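PDB 1Z2Z: probable tRNA pseudouridine synthase D from Methanosarcina mazei, which probably converts uridine 13 of transfer RNAs into pseudouridine, an isomerisation in which the base is re-attached to its ribose through carbon. Local coordinates for residues 25-30 with 86-91; 135-140 with 412-417. All coordinates share one frame; numbering follows the deposited sequence.

Interaction 1: residues 25-30 with 86-91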
ATOM      1  N   GLN A  25      -4.993  18.093   8.950  1.00 39.87           N
ATOM      2  CA  GLN A  25      -3.810  17.303   9.270  1.00 38.79           C
ATOM      3  C   GLN A  25      -4.148  16.064  10.087  1.00 37.87           C
ATOM      4  O   GLN A  25      -5.237  15.967  10.660  1.00 36.30           O
ATOM      5  CB  GLN A  25      -2.827  18.169  10.039  1.00 39.40           C
ATOM      6  CG  GLN A  25      -3.456  18.783  11.263  1.00 40.33           C
ATOM      7  CD  GLN A  25      -2.558  19.790  11.930  1.00 40.76           C
ATOM      8  OE1 GLN A  25      -2.744  20.110  13.105  1.00 40.48           O
ATOM      9  NE2 GLN A  25      -1.581  20.309  11.187  1.00 39.06           N
ATOM     10  N   LEU A  26      -3.209  15.124  10.145  1.00 37.48           N
ATOM     11  CA  LEU A  26      -3.430  13.882  10.883  1.00 38.34           C
ATOM     12  C   LEU A  26      -2.325  13.553  11.890  1.00 38.23           C
ATOM     13  O   LEU A  26      -1.246  14.144  11.861  1.00 37.60           O
ATOM     14  CB  LEU A  26      -3.568  12.711   9.910  1.00 39.34           C
ATOM     15  CG  LEU A  26      -4.534  12.766   8.725  1.00 40.10           C
ATOM     16  CD1 LEU A  26      -4.510  11.384   8.064  1.00 38.71           C
ATOM     17  CD2 LEU A  26      -5.957  13.127   9.165  1.00 39.61           C
ATOM     18  N   ARG A  27      -2.600  12.603  12.777  1.00 37.26           N
ATOM     19  CA  ARG A  27      -1.617  12.208  13.769  1.00 38.25           C
ATOM     20  C   ARG A  27      -1.207  13.390  14.639  1.00 39.46           C
ATOM     21  O   ARG A  27      -0.059  13.472  15.087  1.00 38.20           O
ATOM     22  CB  ARG A  27      -0.356  11.644  13.095  1.00 38.13           C
ATOM     23  CG  ARG A  27      -0.334  10.138  12.838  1.00 36.75           C
ATOM     24  CD  ARG A  27      -0.785   9.813  11.432  1.00 38.10           C
ATOM     25  NE  ARG A  27      -0.125   8.630  10.863  1.00 38.17           N
ATOM     26  CZ  ARG A  27      -0.344   7.370  11.241  1.00 38.90           C
ATOM     27  NH1 ARG A  27      -1.204   7.089  12.202  1.00 39.69           N
ATOM     28  NH2 ARG A  27       0.283   6.375  10.640  1.00 40.31           N
ATOM     29  N   GLN A  28      -2.125  14.319  14.869  1.00 41.03           N
ATOM     30  CA  GLN A  28      -1.773  15.461  15.697  1.00 41.57           C
ATOM     31  C   GLN A  28      -1.654  14.965  17.133  1.00 41.65           C
ATOM     32  O   GLN A  28      -0.828  15.445  17.908  1.00 41.80           O
ATOM     33  CB  GLN A  28      -2.825  16.566  15.612  1.00 42.39           C
ATOM     34  CG  GLN A  28      -2.188  17.952  15.714  1.00 43.82           C
ATOM     35  CD  GLN A  28      -3.160  19.027  16.137  1.00 43.75           C
ATOM     36  OE1 GLN A  28      -4.188  19.242  15.496  1.00 42.96           O
ATOM     37  NE2 GLN A  28      -2.835  19.714  17.225  1.00 45.11           N
ATOM     38  N   GLU A  29      -2.484  13.984  17.468  1.00 40.95           N
ATOM     39  CA  GLU A  29      -2.482  13.385  18.791  1.00 39.80           C
ATOM     40  C   GLU A  29      -2.574  11.874  18.679  1.00 38.37           C
ATOM     41  O   GLU A  29      -3.450  11.355  18.001  1.00 38.97           O
ATOM     42  CB  GLU A  29      -3.644  13.940  19.607  1.00 40.58           C
ATOM     43  CG  GLU A  29      -3.384  15.360  20.000  1.00 40.88           C
ATOM     44  CD  GLU A  29      -2.090  15.467  20.757  1.00 43.75           C
ATOM     45  OE1 GLU A  29      -1.441  16.552  20.719  1.00 41.82           O
ATOM     46  OE2 GLU A  29      -1.727  14.444  21.402  1.00 45.33           O
ATOM     47  N   ILE A  30      -1.665  11.175  19.350  1.00 37.18           N
ATOM     48  CA  ILE A  30      -1.636   9.722  19.307  1.00 35.85           C
ATOM     49  C   ILE A  30      -3.050   9.158  19.146  1.00 35.75           C
ATOM     50  O   ILE A  30      -3.309   8.432  18.200  1.00 35.73           O
ATOM     51  CB  ILE A  30      -0.971   9.148  20.577  1.00 35.94           C
ATOM     52  CG1 ILE A  30       0.287   9.959  20.922  1.00 37.99           C
ATOM     53  CG2 ILE A  30      -0.581   7.704  20.356  1.00 35.45           C
ATOM     54  CD1 ILE A  30       1.386   9.922  19.872  1.00 37.15           C
ATOM     55  N   ASP A  86       0.811   0.816  12.937  1.00 28.62           N
ATOM     56  CA  ASP A  86       1.516   2.105  12.986  1.00 29.86           C
ATOM     57  C   ASP A  86       2.002   2.470  14.387  1.00 29.48           C
ATOM     58  O   ASP A  86       1.282   2.319  15.378  1.00 28.44           O
ATOM     59  CB  ASP A  86       0.596   3.236  12.497  1.00 32.58           C
ATOM     60  CG  ASP A  86       0.380   3.232  10.993  1.00 34.81           C
ATOM     61  OD1 ASP A  86      -0.705   3.699  10.561  1.00 35.41           O
ATOM     62  OD2 ASP A  86       1.284   2.787  10.248  1.00 36.25           O
ATOM     63  N   LYS A  87       3.233   2.968  14.432  1.00 28.52           N
ATOM     64  CA  LYS A  87       3.877   3.419  15.654  1.00 26.77           C
ATOM     65  C   LYS A  87       3.085   4.627  16.194  1.00 27.26           C
ATOM     66  O   LYS A  87       2.432   4.532  17.243  1.00 26.55           O
ATOM     67  CB  LYS A  87       5.350   3.758  15.337  1.00 26.69           C
ATOM     68  CG  LYS A  87       5.955   5.033  15.929  1.00 28.89           C
ATOM     69  CD  LYS A  87       6.065   5.006  17.451  1.00 29.23           C
ATOM     70  CE  LYS A  87       6.995   6.096  17.961  1.00 24.61           C
ATOM     71  NZ  LYS A  87       8.395   5.737  17.667  1.00 23.69           N
ATOM     72  N   ARG A  88       3.095   5.743  15.466  1.00 25.57           N
ATOM     73  CA  ARG A  88       2.361   6.920  15.918  1.00 24.81           C
ATOM     74  C   ARG A  88       0.859   6.707  15.919  1.00 22.64           C
ATOM     75  O   ARG A  88       0.156   7.264  15.077  1.00 24.33           O
ATOM     76  CB  ARG A  88       2.680   8.152  15.056  1.00 27.59           C
ATOM     77  CG  ARG A  88       2.111   9.453  15.651  1.00 31.21           C
ATOM     78  CD  ARG A  88       2.776  10.725  15.106  1.00 35.57           C
ATOM     79  NE  ARG A  88       2.221  11.947  15.704  1.00 37.94           N
ATOM     80  CZ  ARG A  88       2.381  12.316  16.977  1.00 37.17           C
ATOM     81  NH1 ARG A  88       3.086  11.564  17.810  1.00 35.57           N
ATOM     82  NH2 ARG A  88       1.827  13.435  17.419  1.00 35.56           N
ATOM     83  N   ALA A  89       0.353   5.926  16.867  1.00 19.09           N
ATOM     84  CA  ALA A  89      -1.084   5.678  16.920  1.00 18.13           C
ATOM     85  C   ALA A  89      -1.453   4.804  18.098  1.00 19.10           C
ATOM     86  O   ALA A  89      -0.584   4.258  18.768  1.00 24.03           O
ATOM     87  CB  ALA A  89      -1.533   5.008  15.637  1.00 14.30           C
ATOM     88  N   LEU A  90      -2.742   4.686  18.370  1.00 18.08           N
ATOM     89  CA  LEU A  90      -3.177   3.823  19.450  1.00 17.84           C
ATOM     90  C   LEU A  90      -3.707   2.575  18.761  1.00 18.81           C
ATOM     91  O   LEU A  90      -4.780   2.583  18.145  1.00 18.05           O
ATOM     92  CB  LEU A  90      -4.266   4.487  20.287  1.00 18.02           C
ATOM     93  CG  LEU A  90      -4.932   3.538  21.287  1.00 17.46           C
ATOM     94  CD1 LEU A  90      -3.900   2.913  22.191  1.00 15.33           C
ATOM     95  CD2 LEU A  90      -5.984   4.281  22.066  1.00 16.21           C
ATOM     96  N   THR A  91      -2.948   1.496  18.885  1.00 17.31           N
ATOM     97  CA  THR A  91      -3.292   0.256  18.219  1.00 17.04           C
ATOM     98  C   THR A  91      -3.381  -0.990  19.086  1.00 18.17           C
ATOM     99  O   THR A  91      -2.539  -1.223  19.952  1.00 19.04           O
ATOM    100  CB  THR A  91      -2.270  -0.038  17.151  1.00 16.51           C
ATOM    101  OG1 THR A  91      -1.086  -0.550  17.778  1.00 17.85           O
ATOM    102  CG2 THR A  91      -1.915   1.232  16.398  1.00 15.85           C
TER
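Two arginines, Arg-27 and Arg-88, run antiparallel alongside each other here, each carrying its guanidinium to an acceptor in the other segment, with the two flat groups of Arg-27 and Arg-88 turned 61° apart. Arg-27 starts from a left-handed backbone in the loop before strand 33-39, and its CB already points at 86-91. Bends at chi2 and chi3 steer its tip to Asp-86, the predicted nucleophile. There Arg-27 NH2 lies 2.9 Å from Asp-86 OD1, a salt bridge whose hydrogen bond is weak. The carboxylate approaches the edge of the guanidinium; the planes stand 71° apart and one nitrogen, NH2, makes the bond, not a two-pronged pairing. Arg-27 also makes a cation-pi contact with Phe-33.

At the centre of an inverse gamma turn, Arg-88 sets CG anti to the backbone N (chi1 -170°) and stays extended as far as NE. Its guanidinium then grips one carbonyl oxygen side-on, donating two noticeably bent hydrogen bonds: Arg-88 NE is 2.8 Å from Arg-27 O, in the carbonyl plane on a lone pair, and Arg-88 NH2 is 3.0 Å from Arg-27 O, above that plane. The methylenes meet where the chains pass, with Arg-88 CG 3.8 Å from Arg-27 CG. Ile-30 lies across Arg-88 and brings its CD1 to the guanidinium, while its CG2 rests 3.8 Å from Ala-89 C. The methyl of Ala-89 lies beside the Arg-27 guanidinium.

Arginine suits both places, being long, multiply donating and lined with methylenes. Arg-88 holds the backbone of the very residue whose side chain reaches Asp-86, which would make it a second-shell residue to the predicted nucleophile. The positive charge of Arg-27 would be expected to favour an ionised Asp-86, consistent with a nucleophilic carboxylate.

Interaction 2: residues 135-140 with 412-417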
ATOM      1  N   PHE A 135     -10.687   1.044  11.734  1.00 30.21           N
ATOM      2  CA  PHE A 135     -10.016   2.328  11.832  1.00 32.05           C
ATOM      3  C   PHE A 135     -10.918   3.368  12.463  1.00 34.77           C
ATOM      4  O   PHE A 135     -12.147   3.261  12.424  1.00 36.86           O
ATOM      5  CB  PHE A 135      -9.561   2.834  10.464  1.00 29.67           C
ATOM      6  CG  PHE A 135      -8.413   2.060   9.879  1.00 30.09           C
ATOM      7  CD1 PHE A 135      -8.644   1.011   8.984  1.00 32.63           C
ATOM      8  CD2 PHE A 135      -7.104   2.385  10.208  1.00 29.47           C
ATOM      9  CE1 PHE A 135      -7.587   0.291   8.419  1.00 29.90           C
ATOM     10  CE2 PHE A 135      -6.036   1.686   9.660  1.00 31.03           C
ATOM     11  CZ  PHE A 135      -6.279   0.631   8.757  1.00 33.50           C
ATOM     12  N   ARG A 136     -10.279   4.373  13.046  1.00 37.28           N
ATOM     13  CA  ARG A 136     -10.933   5.491  13.714  1.00 39.11           C
ATOM     14  C   ARG A 136      -9.935   6.631  13.572  1.00 39.65           C
ATOM     15  O   ARG A 136      -9.185   6.909  14.502  1.00 42.38           O
ATOM     16  CB  ARG A 136     -11.129   5.156  15.190  1.00 39.93           C
ATOM     17  CG  ARG A 136     -11.581   6.312  16.054  1.00 42.49           C
ATOM     18  CD  ARG A 136     -13.075   6.277  16.245  1.00 46.36           C
ATOM     19  NE  ARG A 136     -13.571   7.471  16.923  1.00 49.02           N
ATOM     20  CZ  ARG A 136     -14.849   7.672  17.236  1.00 50.74           C
ATOM     21  NH1 ARG A 136     -15.215   8.789  17.849  1.00 52.60           N
ATOM     22  NH2 ARG A 136     -15.762   6.751  16.945  1.00 50.95           N
ATOM     23  N   ILE A 137      -9.907   7.267  12.405  1.00 38.52           N
ATOM     24  CA  ILE A 137      -8.972   8.359  12.157  1.00 38.84           C
ATOM     25  C   ILE A 137      -9.626   9.703  12.433  1.00 38.23           C
ATOM     26  O   ILE A 137     -10.841   9.833  12.351  1.00 39.84           O
ATOM     27  CB  ILE A 137      -8.453   8.316  10.704  1.00 39.56           C
ATOM     28  CG1 ILE A 137      -7.863   6.933  10.430  1.00 40.33           C
ATOM     29  CG2 ILE A 137      -7.390   9.388  10.477  1.00 37.42           C
ATOM     30  CD1 ILE A 137      -7.418   6.733   9.001  1.00 43.44           C
ATOM     31  N   THR A 138      -8.813  10.696  12.771  1.00 37.66           N
ATOM     32  CA  THR A 138      -9.309  12.032  13.076  1.00 36.42           C
ATOM     33  C   THR A 138      -8.500  13.083  12.334  1.00 35.52           C
ATOM     34  O   THR A 138      -7.294  13.191  12.540  1.00 34.63           O
ATOM     35  CB  THR A 138      -9.192  12.331  14.573  1.00 37.25           C
ATOM     36  OG1 THR A 138     -10.060  11.456  15.302  1.00 40.37           O
ATOM     37  CG2 THR A 138      -9.559  13.789  14.860  1.00 37.64           C
ATOM     38  N   VAL A 139      -9.166  13.853  11.479  1.00 34.54           N
ATOM     39  CA  VAL A 139      -8.502  14.904  10.726  1.00 34.74           C
ATOM     40  C   VAL A 139      -8.776  16.170  11.542  1.00 36.44           C
ATOM     41  O   VAL A 139      -9.900  16.370  12.012  1.00 38.27           O
ATOM     42  CB  VAL A 139      -9.107  15.035   9.278  1.00 34.14           C
ATOM     43  CG1 VAL A 139      -8.201  15.875   8.393  1.00 30.46           C
ATOM     44  CG2 VAL A 139      -9.303  13.656   8.651  1.00 31.48           C
ATOM     45  N   ARG A 140      -7.749  16.996  11.740  1.00 36.83           N
ATOM     46  CA  ARG A 140      -7.862  18.246  12.513  1.00 36.41           C
ATOM     47  C   ARG A 140      -7.298  19.453  11.755  1.00 38.50           C
ATOM     48  O   ARG A 140      -6.477  19.298  10.853  1.00 39.00           O
ATOM     49  CB  ARG A 140      -7.099  18.128  13.845  1.00 32.72           C
ATOM     50  CG  ARG A 140      -7.669  17.159  14.857  1.00 27.37           C
ATOM     51  CD  ARG A 140      -6.857  17.209  16.138  1.00 24.55           C
ATOM     52  NE  ARG A 140      -7.328  16.254  17.143  1.00 22.18           N
ATOM     53  CZ  ARG A 140      -8.515  16.308  17.740  1.00 23.83           C
ATOM     54  NH1 ARG A 140      -8.855  15.394  18.634  1.00 24.04           N
ATOM     55  NH2 ARG A 140      -9.371  17.275  17.449  1.00 26.35           N
ATOM     56  N   LEU A 412     -13.178   9.939  10.826  1.00 37.15           N
ATOM     57  CA  LEU A 412     -13.451   8.888   9.849  1.00 38.16           C
ATOM     58  C   LEU A 412     -13.213   7.490  10.405  1.00 39.39           C
ATOM     59  O   LEU A 412     -12.072   7.124  10.666  1.00 42.35           O
ATOM     60  CB  LEU A 412     -12.563   9.078   8.622  1.00 37.61           C
ATOM     61  CG  LEU A 412     -13.028  10.124   7.609  1.00 38.04           C
ATOM     62  CD1 LEU A 412     -11.902  10.441   6.627  1.00 35.53           C
ATOM     63  CD2 LEU A 412     -14.266   9.594   6.882  1.00 35.32           C
ATOM     64  N   GLU A 413     -14.264   6.695  10.573  1.00 39.82           N
ATOM     65  CA  GLU A 413     -14.083   5.340  11.095  1.00 40.53           C
ATOM     66  C   GLU A 413     -14.637   4.283  10.158  1.00 39.89           C
ATOM     67  O   GLU A 413     -15.834   4.243   9.897  1.00 41.23           O
ATOM     68  CB  GLU A 413     -14.748   5.205  12.455  1.00 41.93           C
ATOM     69  CG  GLU A 413     -16.156   5.708  12.474  1.00 45.17           C
ATOM     70  CD  GLU A 413     -16.683   5.824  13.876  1.00 48.79           C
ATOM     71  OE1 GLU A 413     -17.767   6.431  14.056  1.00 52.17           O
ATOM     72  OE2 GLU A 413     -16.010   5.305  14.796  1.00 47.35           O
ATOM     73  N   PHE A 414     -13.767   3.415   9.660  1.00 37.97           N
ATOM     74  CA  PHE A 414     -14.197   2.372   8.742  1.00 37.05           C
ATOM     75  C   PHE A 414     -13.369   1.112   8.968  1.00 39.07           C
ATOM     76  O   PHE A 414     -12.747   0.955  10.021  1.00 39.17           O
ATOM     77  CB  PHE A 414     -14.019   2.880   7.320  1.00 31.47           C
ATOM     78  CG  PHE A 414     -12.643   3.418   7.043  1.00 26.36           C
ATOM     79  CD1 PHE A 414     -11.621   2.581   6.622  1.00 25.77           C
ATOM     80  CD2 PHE A 414     -12.367   4.763   7.192  1.00 23.26           C
ATOM     81  CE1 PHE A 414     -10.333   3.085   6.366  1.00 20.57           C
ATOM     82  CE2 PHE A 414     -11.084   5.267   6.938  1.00 20.16           C
ATOM     83  CZ  PHE A 414     -10.079   4.427   6.521  1.00 17.57           C
HETATM   84  N   MSE A 415     -13.376   0.202   8.002  1.00 41.05           N
HETATM   85  CA  MSE A 415     -12.568  -1.001   8.135  1.00 42.84           C
HETATM   86  C   MSE A 415     -12.116  -1.538   6.804  1.00 38.75           C
HETATM   87  O   MSE A 415     -12.838  -1.463   5.816  1.00 38.36           O
HETATM   88  CB  MSE A 415     -13.303  -2.079   8.892  1.00 49.47           C
HETATM   89  CG  MSE A 415     -14.486  -2.610   8.202  1.00 60.50           C
HETATM   90 SE   MSE A 415     -14.771  -4.299   9.007  1.00 77.99          SE
HETATM   91  CE  MSE A 415     -13.740  -5.315   7.676  1.00 70.52           C
ATOM     92  N   LEU A 416     -10.904  -2.071   6.793  1.00 34.32           N
ATOM     93  CA  LEU A 416     -10.301  -2.609   5.590  1.00 33.66           C
ATOM     94  C   LEU A 416      -9.781  -4.045   5.816  1.00 34.48           C
ATOM     95  O   LEU A 416      -9.537  -4.447   6.944  1.00 35.60           O
ATOM     96  CB  LEU A 416      -9.170  -1.672   5.161  1.00 30.70           C
ATOM     97  CG  LEU A 416      -9.484  -0.552   4.161  1.00 30.06           C
ATOM     98  CD1 LEU A 416     -10.890  -0.041   4.322  1.00 28.54           C
ATOM     99  CD2 LEU A 416      -8.472   0.555   4.338  1.00 30.22           C
ATOM    100  N   PRO A 417      -9.647  -4.847   4.741  1.00 35.15           N
ATOM    101  CA  PRO A 417      -9.156  -6.231   4.843  1.00 33.43           C
ATOM    102  C   PRO A 417      -7.641  -6.278   4.734  1.00 32.46           C
ATOM    103  O   PRO A 417      -7.053  -5.439   4.060  1.00 31.38           O
ATOM    104  CB  PRO A 417      -9.809  -6.897   3.650  1.00 35.15           C
ATOM    105  CG  PRO A 417      -9.695  -5.805   2.614  1.00 34.65           C
ATOM    106  CD  PRO A 417     -10.224  -4.614   3.403  1.00 35.30           C
TER
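In the mixed sheet of this pseudouridine synthase, strand 130-142 pairs antiparallel with the interrupted strand 408-417, and the contact lies where that pairing runs through the break. Ile-137 and Leu-412 form a hydrogen-bonded pair: Ile-137 N is 2.8 Å from Leu-412 O, and the return bond from Leu-412 N to Ile-137 O is weak. Beyond it Phe-135 N donates almost straight (170°) to Phe-414 O at 2.7 Å, in the plane of that carbonyl.

Phe-414 places CG between its backbone N and carbonyl carbon (chi1 52°), which folds the ring back toward 135-140. Phe-135 CB sits over one face of this ring, 4.2 Å from the centroid of Phe-414, a CH-pi contact. The two rings cross obliquely, their planes 35° apart, with Phe-135 CD1 3.7 Å from Phe-414 CE1. Leu-416 CB meets the edge of the Phe-135 ring at 4.1 Å from CE1, while Ile-137 CD1 approaches Phe-414 CZ obliquely. Helix 423-430 packs on Ile-137 and Leu-412 through Leu-426 and on Phe-414 through Val-425. The Phe-135 side chain comes within about 6 Å of that of Asp-86, the predicted nucleophile.

Arg-136 and Glu-413 run alongside with their tips on the same side. Arg-136 bends at chi2 to bring NH2 2.6 Å from Glu-413 OE2, a salt bridge with a weak hydrogen bond, for which the extended carboxylate chain supplies the reach.

Main-chain bonds thus set the alignment, apolar side chains pack between the strands, in part against the helix, and a charge pair ties the partly exposed flank.

How the interactions relate
Both contacts reach the same mixed sheet and are partly buried, their centres about 11 Å apart. Strand 33-39 connects them, pairing in parallel with strand 90-98 of interaction 1 and antiparallel with strand 130-142 of interaction 2. Interaction 1 joins loop to loop at a strand end, where charged side chains do the work around the predicted active site; interaction 2 joins strand to strand, with main-chain bonds and apolar packing partly against a helix, its charge pair kept to a flank. The two touch directly: Gln-25 N probably hydrogen-bonds Arg-140 O, 2.7 Å away, and Leu-26 packs on Val-139, so strand 130-142 also contacts the loop carrying Arg-27.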